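Local atomic coordinates of VESB protease (Vibrio cholerae, PDB entry 4LK4), a protein that probably cleaves peptide bonds as a secreted serine endopeptidase of the trypsin-like S1 family, with an Ig-like domain following the protease domain. Residues Val29-Ala35 and Arg83-Gln87; Ala72-Asn76 and Phe151-Leu155; Arg323-Phe329 and Ser344-Thr350. The protein carries 1 engineered substitution. All coordinates share one frame; numbering follows the deposited sequence.

Contact 1: residues Val29-Ala35 and Arg83-Gln87; sequences VKRGADA and RIAAQ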
loop_
_atom_site.group_PDB
_atom_site.type_symbol
_atom_site.label_atom_id
_atom_site.label_comp_id
_atom_site.label_asym_id
_atom_site.label_seq_id
_atom_site.Cartn_x
_atom_site.Cartn_y
_atom_site.Cartn_z
ATOM N N VAL A 29 -11.099 6.589 5.069
ATOM C CA VAL A 29 -12.494 6.590 5.474
ATOM C C VAL A 29 -13.355 6.217 4.303
ATOM O O VAL A 29 -13.001 6.498 3.161
ATOM C CB VAL A 29 -12.923 7.934 6.087
ATOM C CG1 VAL A 29 -11.859 8.414 7.069
ATOM C CG2 VAL A 29 -13.109 8.982 5.039
ATOM N N LYS A 30 -14.481 5.589 4.612
ATOM C CA LYS A 30 -15.414 5.137 3.628
ATOM C C LYS A 30 -15.990 6.341 2.911
ATOM O O LYS A 30 -16.375 7.314 3.548
ATOM C CB LYS A 30 -16.519 4.310 4.288
ATOM C CG LYS A 30 -17.633 3.903 3.327
ATOM C CD LYS A 30 -18.404 2.692 3.837
ATOM C CE LYS A 30 -19.634 2.410 2.973
ATOM N NZ LYS A 30 -20.805 3.156 3.524
ATOM N N ARG A 31 -16.047 6.263 1.577
ATOM C CA ARG A 31 -16.543 7.358 0.779
ATOM C C ARG A 31 -18.012 7.619 1.036
ATOM O O ARG A 31 -18.814 6.685 1.114
ATOM C CB ARG A 31 -16.350 7.090 -0.717
ATOM C CG ARG A 31 -16.660 8.343 -1.543
ATOM C CD ARG A 31 -16.200 8.252 -2.965
ATOM N NE ARG A 31 -14.801 7.887 -3.088
ATOM C CZ ARG A 31 -14.213 7.625 -4.255
ATOM N NH1 ARG A 31 -14.913 7.682 -5.375
ATOM N NH2 ARG A 31 -12.938 7.280 -4.303
ATOM N N GLY A 32 -18.359 8.904 1.140
ATOM C CA GLY A 32 -19.749 9.335 1.355
ATOM C C GLY A 32 -20.167 9.262 2.817
ATOM O O GLY A 32 -21.283 9.632 3.161
ATOM N N ALA A 33 -19.292 8.772 3.690
ATOM C CA ALA A 33 -19.626 8.696 5.101
ATOM C C ALA A 33 -18.933 9.779 5.982
ATOM O O ALA A 33 -17.926 10.383 5.617
ATOM C CB ALA A 33 -19.323 7.316 5.618
ATOM N N ASP A 34 -19.544 10.038 7.129
ATOM C CA ASP A 34 -18.972 10.870 8.170
ATOM C C ASP A 34 -17.572 10.318 8.502
ATOM O O ASP A 34 -17.363 9.108 8.567
ATOM C CB ASP A 34 -19.908 10.874 9.399
ATOM C CG ASP A 34 -19.254 11.469 10.622
ATOM O OD1 ASP A 34 -19.341 12.698 10.764
ATOM O OD2 ASP A 34 -18.596 10.735 11.413
ATOM N N ALA A 35 -16.605 11.211 8.673
ATOM C CA ALA A 35 -15.190 10.802 8.818
ATOM C C ALA A 35 -14.963 9.901 10.025
ATOM O O ALA A 35 -14.266 8.912 9.920
ATOM C CB ALA A 35 -14.278 12.025 8.905
ATOM N N ARG A 83 -9.652 16.178 2.794
ATOM C CA ARG A 83 -10.327 14.947 2.420
ATOM C C ARG A 83 -10.282 14.817 0.914
ATOM O O ARG A 83 -10.727 15.718 0.218
ATOM C CB ARG A 83 -11.783 14.960 2.891
ATOM C CG ARG A 83 -12.486 13.650 2.628
ATOM C CD ARG A 83 -13.657 13.449 3.561
ATOM N NE ARG A 83 -14.363 12.222 3.249
ATOM C CZ ARG A 83 -15.321 11.686 3.997
ATOM N NH1 ARG A 83 -15.684 12.257 5.160
ATOM N NH2 ARG A 83 -15.910 10.557 3.591
ATOM N N ILE A 84 -9.723 13.712 0.426
ATOM C CA ILE A 84 -9.528 13.509 -1.009
ATOM C C ILE A 84 -9.941 12.083 -1.426
ATOM O O ILE A 84 -9.654 11.109 -0.736
ATOM C CB ILE A 84 -8.049 13.700 -1.367
ATOM C CG1 ILE A 84 -7.557 15.047 -0.858
ATOM C CG2 ILE A 84 -7.825 13.624 -2.873
ATOM C CD1 ILE A 84 -6.134 15.332 -1.279
ATOM N N ALA A 85 -10.556 11.946 -2.584
ATOM C CA ALA A 85 -10.944 10.611 -3.057
ATOM C C ALA A 85 -9.760 9.769 -3.525
ATOM O O ALA A 85 -8.796 10.277 -4.100
ATOM C CB ALA A 85 -11.964 10.712 -4.185
ATOM N N ALA A 86 -9.857 8.472 -3.280
ATOM C CA ALA A 86 -8.924 7.534 -3.843
ATOM C C ALA A 86 -9.324 7.312 -5.301
ATOM O O ALA A 86 -10.523 7.325 -5.631
ATOM C CB ALA A 86 -8.975 6.242 -3.069
ATOM N N GLN A 87 -8.352 7.158 -6.188
ATOM C CA GLN A 87 -8.699 6.752 -7.537
ATOM C C GLN A 87 -8.068 5.426 -7.933
ATOM O O GLN A 87 -8.691 4.679 -8.688
ATOM C CB GLN A 87 -8.434 7.851 -8.573
ATOM C CG GLN A 87 -7.030 7.920 -9.132
ATOM C CD GLN A 87 -6.886 8.999 -10.202
ATOM O OE1 GLN A 87 -7.865 9.663 -10.572
ATOM N NE2 GLN A 87 -5.654 9.181 -10.700
#
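The carbonyl oxygen of Ala-33 is gripped twice by one guanidinium group: Arg-83 NH1 reaches Ala-33 O at 3.0 Å and Arg-83 NH2 reaches the same Ala-33 O at 2.9 Å. In the trypsin fold this pins the turn that follows strand 25-30, a type II beta turn from Lys-30 to Ala-33 with Gly-32 at positive phi, to strand 82-91 of the same six-stranded barrel. Both nitrogens approach end-on with the oxygen close to the guanidinium plane; NH2 uses a lone pair in the carbonyl plane, while NH1 comes almost straight onto the oxygen, C=O...N 168°. An extended chain, with CG trans to the backbone N (chi1 -175°), carries Arg-83 across to the turn. Val-29 CG2 lies over one face of the group, 3.5 Å from Arg-83 NH2. That nitrogen also forms a salt bridge with Asp-67 of strand 66-70, whose carboxylate probably offsets the charge. Farther along, Arg-31 bends at chi3 and lays its guanidinium face on Ala-85 CB. Its NH2, hydrogen-bonded to Val-66 O, makes a weak bond to Ala-86 O: the N-H...O angle is only 126° although Arg-31 NH2 and Ala-86 O are 2.8 Å apart.

Contact 2: residues Ala72-Asn76 and Phe151-Leu155; sequences AYDLN and FTPIL
Leu-75 N points almost straight at Pro-153 O, 2.7 Å away with an N-H...O angle of 171°, and forms the tight centre of this contact between two loops. The companion bond, Leu-155 N to Tyr-73 O at 3.0 Å, is more bent at 142°. Together they frame a bridge between Asp-74 and Ile-154, whose CA atoms approach to 4.6 Å; the pairing stays a single bridge, both segments being irregular here. Two CA-H...O contacts, from Ile-154 to Tyr-73 O and from Asp-74 to Pro-153 O, close the backbones further.

Tyr-73 packs beside the bridge. With its CG opposite the backbone N (chi1 177°), the side chain crosses Leu-155 at about a right angle and passes Ile-154 obliquely: Tyr-73 CD1 meets Leu-155 CB at 3.8 Å, and farther out Tyr-73 OH touches Ile-154 CG2 at 3.6 Å. The hydroxyl is held by a hydrogen bond with the carbonyl of Ala-17. In the trypsin-like double barrel, this joins the loop between strands 66-70 and 82-91 of the six-stranded barrel to the one leading into strand 156-162 of the other sheet. Trp-140 NE1 bonds to Tyr-73 O and weakly to Pro-153 O, which probably eases the closeness of these two acceptors.

Toward solvent the fit slackens. The N-H of Asn-76 meets Asp-74 OD1 from above the carboxylate plane, with N and OD1 2.9 Å apart, in an Asx turn. The same Asp-74 OD1 lies loosely against Pro-153 CB, the two side chains running alongside one another. Exposed Asn-76 brings ND2 no nearer than 4.3 Å to Pro-153 CG. Exposed Phe-151 offers a ring edge to Leu-75 CD1, with CE2 at 4.2 Å, while its ring also meets Tyr-36 edge-to-face.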
loop_
_atom_site.group_PDB
_atom_site.type_symbol
_atom_site.label_atom_id
_atom_site.label_comp_id
_atom_site.label_asym_id
_atom_site.label_seq_id
_atom_site.Cartn_x
_atom_site.Cartn_y
_atom_site.Cartn_z
ATOM N N ALA A 72 -5.369 14.564 9.135
ATOM C CA ALA A 72 -6.544 14.395 10.008
ATOM C C ALA A 72 -6.059 14.397 11.447
ATOM O O ALA A 72 -4.927 14.004 11.703
ATOM C CB ALA A 72 -7.255 13.071 9.680
ATOM N N TYR A 73 -6.897 14.838 12.373
ATOM C CA TYR A 73 -6.575 14.753 13.789
ATOM C C TYR A 73 -7.805 14.423 14.632
ATOM O O TYR A 73 -7.886 13.345 15.198
ATOM C CB TYR A 73 -5.913 16.031 14.255
ATOM C CG TYR A 73 -5.633 16.012 15.715
ATOM C CD1 TYR A 73 -4.543 15.314 16.204
ATOM C CD2 TYR A 73 -6.467 16.645 16.612
ATOM C CE1 TYR A 73 -4.277 15.281 17.552
ATOM C CE2 TYR A 73 -6.231 16.588 17.977
ATOM C CZ TYR A 73 -5.125 15.912 18.430
ATOM O OH TYR A 73 -4.840 15.832 19.765
ATOM N N ASP A 74 -8.752 15.339 14.725
ATOM C CA ASP A 74 -10.076 15.078 15.348
ATOM C C ASP A 74 -11.010 14.710 14.213
ATOM O O ASP A 74 -11.392 15.568 13.400
ATOM C CB ASP A 74 -10.590 16.316 16.047
ATOM C CG ASP A 74 -12.014 16.161 16.626
ATOM O OD1 ASP A 74 -12.675 15.141 16.308
ATOM O OD2 ASP A 74 -12.451 17.112 17.383
ATOM N N LEU A 75 -11.381 13.437 14.131
ATOM C CA LEU A 75 -12.154 13.001 12.963
ATOM C C LEU A 75 -13.511 13.703 12.847
ATOM O O LEU A 75 -14.059 13.766 11.758
ATOM C CB LEU A 75 -12.311 11.474 12.927
ATOM C CG LEU A 75 -10.991 10.711 12.790
ATOM C CD1 LEU A 75 -11.145 9.282 13.195
ATOM C CD2 LEU A 75 -10.471 10.748 11.390
ATOM N N ASN A 76 -14.035 14.230 13.949
ATOM C CA ASN A 76 -15.282 14.983 13.930
ATOM C C ASN A 76 -15.159 16.445 13.472
ATOM O O ASN A 76 -16.155 17.176 13.450
ATOM C CB ASN A 76 -15.919 14.955 15.320
ATOM C CG ASN A 76 -16.860 13.802 15.515
ATOM O OD1 ASN A 76 -17.349 13.208 14.562
ATOM N ND2 ASN A 76 -17.125 13.482 16.756
ATOM N N PHE A 151 -14.191 3.349 19.590
ATOM C CA PHE A 151 -12.975 4.168 19.527
ATOM C C PHE A 151 -13.128 5.730 19.408
ATOM O O PHE A 151 -14.107 6.282 18.928
ATOM C CB PHE A 151 -12.014 3.671 18.425
ATOM C CG PHE A 151 -12.375 4.171 17.028
ATOM C CD1 PHE A 151 -13.339 3.487 16.236
ATOM C CD2 PHE A 151 -11.790 5.341 16.504
ATOM C CE1 PHE A 151 -13.695 3.958 14.963
ATOM C CE2 PHE A 151 -12.152 5.808 15.233
ATOM C CZ PHE A 151 -13.109 5.117 14.457
ATOM N N THR A 152 -12.094 6.428 19.826
ATOM C CA THR A 152 -12.116 7.876 19.944
ATOM C C THR A 152 -11.822 8.611 18.650
ATOM O O THR A 152 -11.032 8.143 17.857
ATOM C CB THR A 152 -11.072 8.250 21.002
ATOM O OG1 THR A 152 -11.726 8.178 22.260
ATOM C CG2 THR A 152 -10.501 9.570 20.862
ATOM N N PRO A 153 -12.368 9.825 18.486
ATOM C CA PRO A 153 -12.140 10.509 17.229
ATOM C C PRO A 153 -10.792 11.192 17.121
ATOM O O PRO A 153 -10.479 11.761 16.085
ATOM C CB PRO A 153 -13.295 11.515 17.169
ATOM C CG PRO A 153 -13.655 11.763 18.577
ATOM C CD PRO A 153 -13.240 10.589 19.390
ATOM N N ILE A 154 -10.000 11.109 18.173
ATOM C CA ILE A 154 -8.748 11.855 18.309
ATOM C C ILE A 154 -7.544 10.937 18.023
ATOM O O ILE A 154 -7.429 9.811 18.550
ATOM C CB ILE A 154 -8.623 12.426 19.741
ATOM C CG1 ILE A 154 -9.879 13.212 20.126
ATOM C CG2 ILE A 154 -7.364 13.280 19.943
ATOM C CD1 ILE A 154 -9.925 14.628 19.615
ATOM N N LEU A 155 -6.636 11.442 17.207
ATOM C CA LEU A 155 -5.415 10.720 16.892
ATOM C C LEU A 155 -4.622 10.414 18.162
ATOM O O LEU A 155 -4.354 11.289 18.960
ATOM C CB LEU A 155 -4.584 11.545 15.902
ATOM C CG LEU A 155 -3.244 10.973 15.458
ATOM C CD1 LEU A 155 -3.442 9.690 14.659
ATOM C CD2 LEU A 155 -2.481 12.010 14.659
#

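Contact 3: residues Arg323-Phe329 and Ser344-Thr350; sequences RQYQYDF and SRIQLDT
Arg-345 meets Asp-328 side-on in a two-pronged salt bridge: Arg-345 NE binds Asp-328 OD1 at 2.7 Å and Arg-345 NH2 binds Asp-328 OD2 at 2.8 Å. Each oxygen uses its syn lone pair, and the carboxylate and guanidinium planes are only 18° apart. The amide of Gln-326 stacks over the centre of the guanidinium face, its plane 4° from parallel and Gln-326 CD 3.5 Å from Arg-345 CZ. A bend at chi3 (-68°) turns the arginine tip toward these partners.

On the other face of the sheet, Tyr-325 CD1 packs on Leu-348 CD1 at 3.7 Å. Ser-344 CB makes a CH-pi contact over the ring of Phe-329, 3.5 Å from Phe-329 CZ, while Ser-344 OG bonds to Tyr-270 OH and Asp-251 O.

These groups are set in register by an antiparallel hairpin of strands 324-335 and 338-349, in which Tyr-325 with Leu-348, Tyr-327 with Ile-346 and Phe-329 with Ser-344 are hydrogen-bonded pairs. At the open end, Arg-323 N donates to Thr-350 OG1 at 3.0 Å, a hydroxyl also hydrogen-bonded to His-321 O. On its other edge strand 338-349 pairs in parallel with strand 248-258 of the Ig-like domain. Arg-345 NH2 also bonds to Leu-93 O in the trypsin-like part, so the ion pair probably orients a charged group that reaches across to the protease.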
loop_
_atom_site.group_PDB
_atom_site.type_symbol
_atom_site.label_atom_id
_atom_site.label_comp_id
_atom_site.label_asym_id
_atom_site.label_seq_id
_atom_site.Cartn_x
_atom_site.Cartn_y
_atom_site.Cartn_z
ATOM N N ARG A 323 -9.399 -24.935 -12.009
ATOM C CA ARG A 323 -8.272 -24.479 -11.198
ATOM C C ARG A 323 -8.277 -22.961 -11.004
ATOM O O ARG A 323 -9.158 -22.256 -11.499
ATOM C CB ARG A 323 -6.943 -24.933 -11.830
ATOM C CG ARG A 323 -6.735 -24.517 -13.282
ATOM C CD ARG A 323 -5.439 -25.108 -13.827
ATOM N NE ARG A 323 -4.722 -24.212 -14.744
ATOM C CZ ARG A 323 -4.098 -23.082 -14.384
ATOM N NH1 ARG A 323 -4.117 -22.661 -13.123
ATOM N NH2 ARG A 323 -3.462 -22.346 -15.294
ATOM N N GLN A 324 -7.295 -22.475 -10.256
ATOM C CA GLN A 324 -7.084 -21.050 -10.106
ATOM C C GLN A 324 -6.183 -20.521 -11.197
ATOM O O GLN A 324 -5.099 -21.040 -11.416
ATOM C CB GLN A 324 -6.407 -20.769 -8.793
ATOM C CG GLN A 324 -7.106 -21.387 -7.605
ATOM C CD GLN A 324 -6.728 -20.679 -6.315
ATOM O OE1 GLN A 324 -6.910 -19.456 -6.180
ATOM N NE2 GLN A 324 -6.177 -21.437 -5.368
ATOM N N TYR A 325 -6.628 -19.473 -11.863
ATOM C CA TYR A 325 -5.814 -18.808 -12.856
ATOM C C TYR A 325 -5.342 -17.498 -12.259
ATOM O O TYR A 325 -6.136 -16.729 -11.731
ATOM C CB TYR A 325 -6.618 -18.542 -14.137
ATOM C CG TYR A 325 -7.003 -19.789 -14.891
ATOM C CD1 TYR A 325 -8.066 -20.593 -14.467
ATOM C CD2 TYR A 325 -6.318 -20.166 -16.047
ATOM C CE1 TYR A 325 -8.422 -21.734 -15.172
ATOM C CE2 TYR A 325 -6.677 -21.306 -16.759
ATOM C CZ TYR A 325 -7.723 -22.082 -16.314
ATOM O OH TYR A 325 -8.064 -23.207 -17.009
ATOM N N GLN A 326 -4.038 -17.264 -12.332
ATOM C CA GLN A 326 -3.465 -16.012 -11.908
ATOM C C GLN A 326 -2.298 -15.662 -12.792
ATOM O O GLN A 326 -1.212 -16.231 -12.648
ATOM C CB GLN A 326 -2.988 -16.094 -10.463
ATOM C CG GLN A 326 -2.617 -14.733 -9.889
ATOM C CD GLN A 326 -2.118 -14.832 -8.469
ATOM O OE1 GLN A 326 -2.863 -14.568 -7.518
ATOM N NE2 GLN A 326 -0.866 -15.229 -8.311
ATOM N N TYR A 327 -2.520 -14.717 -13.701
ATOM C CA TYR A 327 -1.472 -14.307 -14.632
ATOM C C TYR A 327 -1.073 -12.857 -14.441
ATOM O O TYR A 327 -1.911 -11.967 -14.489
ATOM C CB TYR A 327 -1.895 -14.518 -16.088
ATOM C CG TYR A 327 -2.198 -15.936 -16.453
ATOM C CD1 TYR A 327 -1.280 -16.951 -16.207
ATOM C CD2 TYR A 327 -3.388 -16.272 -17.084
ATOM C CE1 TYR A 327 -1.551 -18.269 -16.581
ATOM C CE2 TYR A 327 -3.662 -17.579 -17.449
ATOM C CZ TYR A 327 -2.749 -18.574 -17.187
ATOM O OH TYR A 327 -3.034 -19.875 -17.553
ATOM N N ASP A 328 0.225 -12.655 -14.282
ATOM C CA ASP A 328 0.832 -11.350 -14.145
ATOM C C ASP A 328 1.571 -10.954 -15.398
ATOM O O ASP A 328 2.357 -11.722 -15.931
ATOM C CB ASP A 328 1.814 -11.392 -12.982
ATOM C CG ASP A 328 1.106 -11.584 -11.648
ATOM O OD1 ASP A 328 -0.141 -11.491 -11.648
ATOM O OD2 ASP A 328 1.763 -11.814 -10.609
ATOM N N PHE A 329 1.317 -9.749 -15.868
ATOM C CA PHE A 329 2.020 -9.229 -17.028
ATOM C C PHE A 329 2.446 -7.785 -16.783
ATOM O O PHE A 329 1.847 -7.059 -15.990
ATOM C CB PHE A 329 1.147 -9.324 -18.279
ATOM C CG PHE A 329 -0.168 -8.635 -18.134
ATOM C CD1 PHE A 329 -1.240 -9.287 -17.562
ATOM C CD2 PHE A 329 -0.321 -7.323 -18.540
ATOM C CE1 PHE A 329 -2.451 -8.645 -17.406
ATOM C CE2 PHE A 329 -1.524 -6.677 -18.401
ATOM C CZ PHE A 329 -2.595 -7.337 -17.824
ATOM N N SER A 344 0.442 -5.741 -13.991
ATOM C CA SER A 344 -0.980 -6.011 -13.763
ATOM C C SER A 344 -1.234 -7.497 -13.619
ATOM O O SER A 344 -0.350 -8.297 -13.872
ATOM C CB SER A 344 -1.799 -5.489 -14.921
ATOM O OG SER A 344 -1.646 -4.092 -15.049
ATOM N N ARG A 345 -2.449 -7.852 -13.209
ATOM C CA ARG A 345 -2.802 -9.226 -12.896
ATOM C C ARG A 345 -4.240 -9.489 -13.275
ATOM O O ARG A 345 -5.107 -8.685 -13.026
ATOM C CB ARG A 345 -2.650 -9.501 -11.416
ATOM C CG ARG A 345 -3.345 -10.777 -10.947
ATOM C CD ARG A 345 -3.037 -11.112 -9.494
ATOM N NE ARG A 345 -1.640 -11.493 -9.365
ATOM C CZ ARG A 345 -0.971 -11.575 -8.217
ATOM N NH1 ARG A 345 -1.571 -11.312 -7.041
ATOM N NH2 ARG A 345 0.323 -11.906 -8.236
ATOM N N ILE A 346 -4.471 -10.616 -13.917
ATOM C CA ILE A 346 -5.797 -11.097 -14.173
ATOM C C ILE A 346 -5.920 -12.412 -13.436
ATOM O O ILE A 346 -5.038 -13.257 -13.474
ATOM C CB ILE A 346 -6.070 -11.263 -15.673
ATOM C CG1 ILE A 346 -7.518 -11.621 -15.905
ATOM C CG2 ILE A 346 -5.179 -12.326 -16.310
ATOM C CD1 ILE A 346 -7.934 -11.386 -17.327
ATOM N N GLN A 347 -7.027 -12.572 -12.758
ATOM C CA GLN A 347 -7.197 -13.681 -11.879
ATOM C C GLN A 347 -8.646 -14.105 -11.900
ATOM O O GLN A 347 -9.537 -13.256 -12.009
ATOM C CB GLN A 347 -6.828 -13.254 -10.465
ATOM C CG GLN A 347 -6.999 -14.347 -9.429
ATOM C CD GLN A 347 -6.345 -13.996 -8.094
ATOM O OE1 GLN A 347 -5.590 -13.027 -7.976
ATOM N NE2 GLN A 347 -6.644 -14.794 -7.082
ATOM N N LEU A 348 -8.856 -15.413 -11.748
ATOM C CA LEU A 348 -10.179 -16.025 -11.711
ATOM C C LEU A 348 -10.082 -17.453 -11.200
ATOM O O LEU A 348 -8.992 -18.011 -11.078
ATOM C CB LEU A 348 -10.793 -16.023 -13.108
ATOM C CG LEU A 348 -10.008 -16.783 -14.176
ATOM C CD1 LEU A 348 -10.777 -18.032 -14.557
ATOM C CD2 LEU A 348 -9.817 -15.909 -15.396
ATOM N N ASP A 349 -11.229 -18.049 -10.905
ATOM C CA ASP A 349 -11.250 -19.390 -10.330
ATOM C C ASP A 349 -12.424 -20.213 -10.859
ATOM O O ASP A 349 -13.543 -19.692 -10.945
ATOM C CB ASP A 349 -11.317 -19.297 -8.803
ATOM C CG ASP A 349 -10.836 -20.565 -8.117
ATOM O OD1 ASP A 349 -11.078 -21.684 -8.618
ATOM O OD2 ASP A 349 -10.193 -20.444 -7.055
ATOM N N THR A 350 -12.157 -21.495 -11.157
ATOM C CA THR A 350 -13.166 -22.445 -11.684
ATOM C C THR A 350 -13.239 -23.754 -10.858
ATOM O O THR A 350 -12.377 -24.027 -10.004
ATOM C CB THR A 350 -12.883 -22.788 -13.178
ATOM O OG1 THR A 350 -11.577 -23.357 -13.308
ATOM C CG2 THR A 350 -12.939 -21.542 -14.085
#

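How the contacts relate
Contacts 1 and 2 are neighbours within the trypsin-like part, their centres about 15 Å apart, and they touch where Ala-35 CB meets Leu-75 O at 3.3 Å. Their segments alternate along the chain: 29-35, 72-76, 83-87, then 151-155. Contact 1 lies within the six-stranded barrel, whereas contact 2 ties a loop of that barrel to the approach of strand 156-162 in the second barrel-like sheet. Contact 3 follows both in sequence, inside the sheet of the Ig-like domain. Its centre stands about 30 Å from that of contact 1 and about 40 Å from that of contact 2. Interleaved links thus knit the protease, while a local hairpin forms part of the domain that follows.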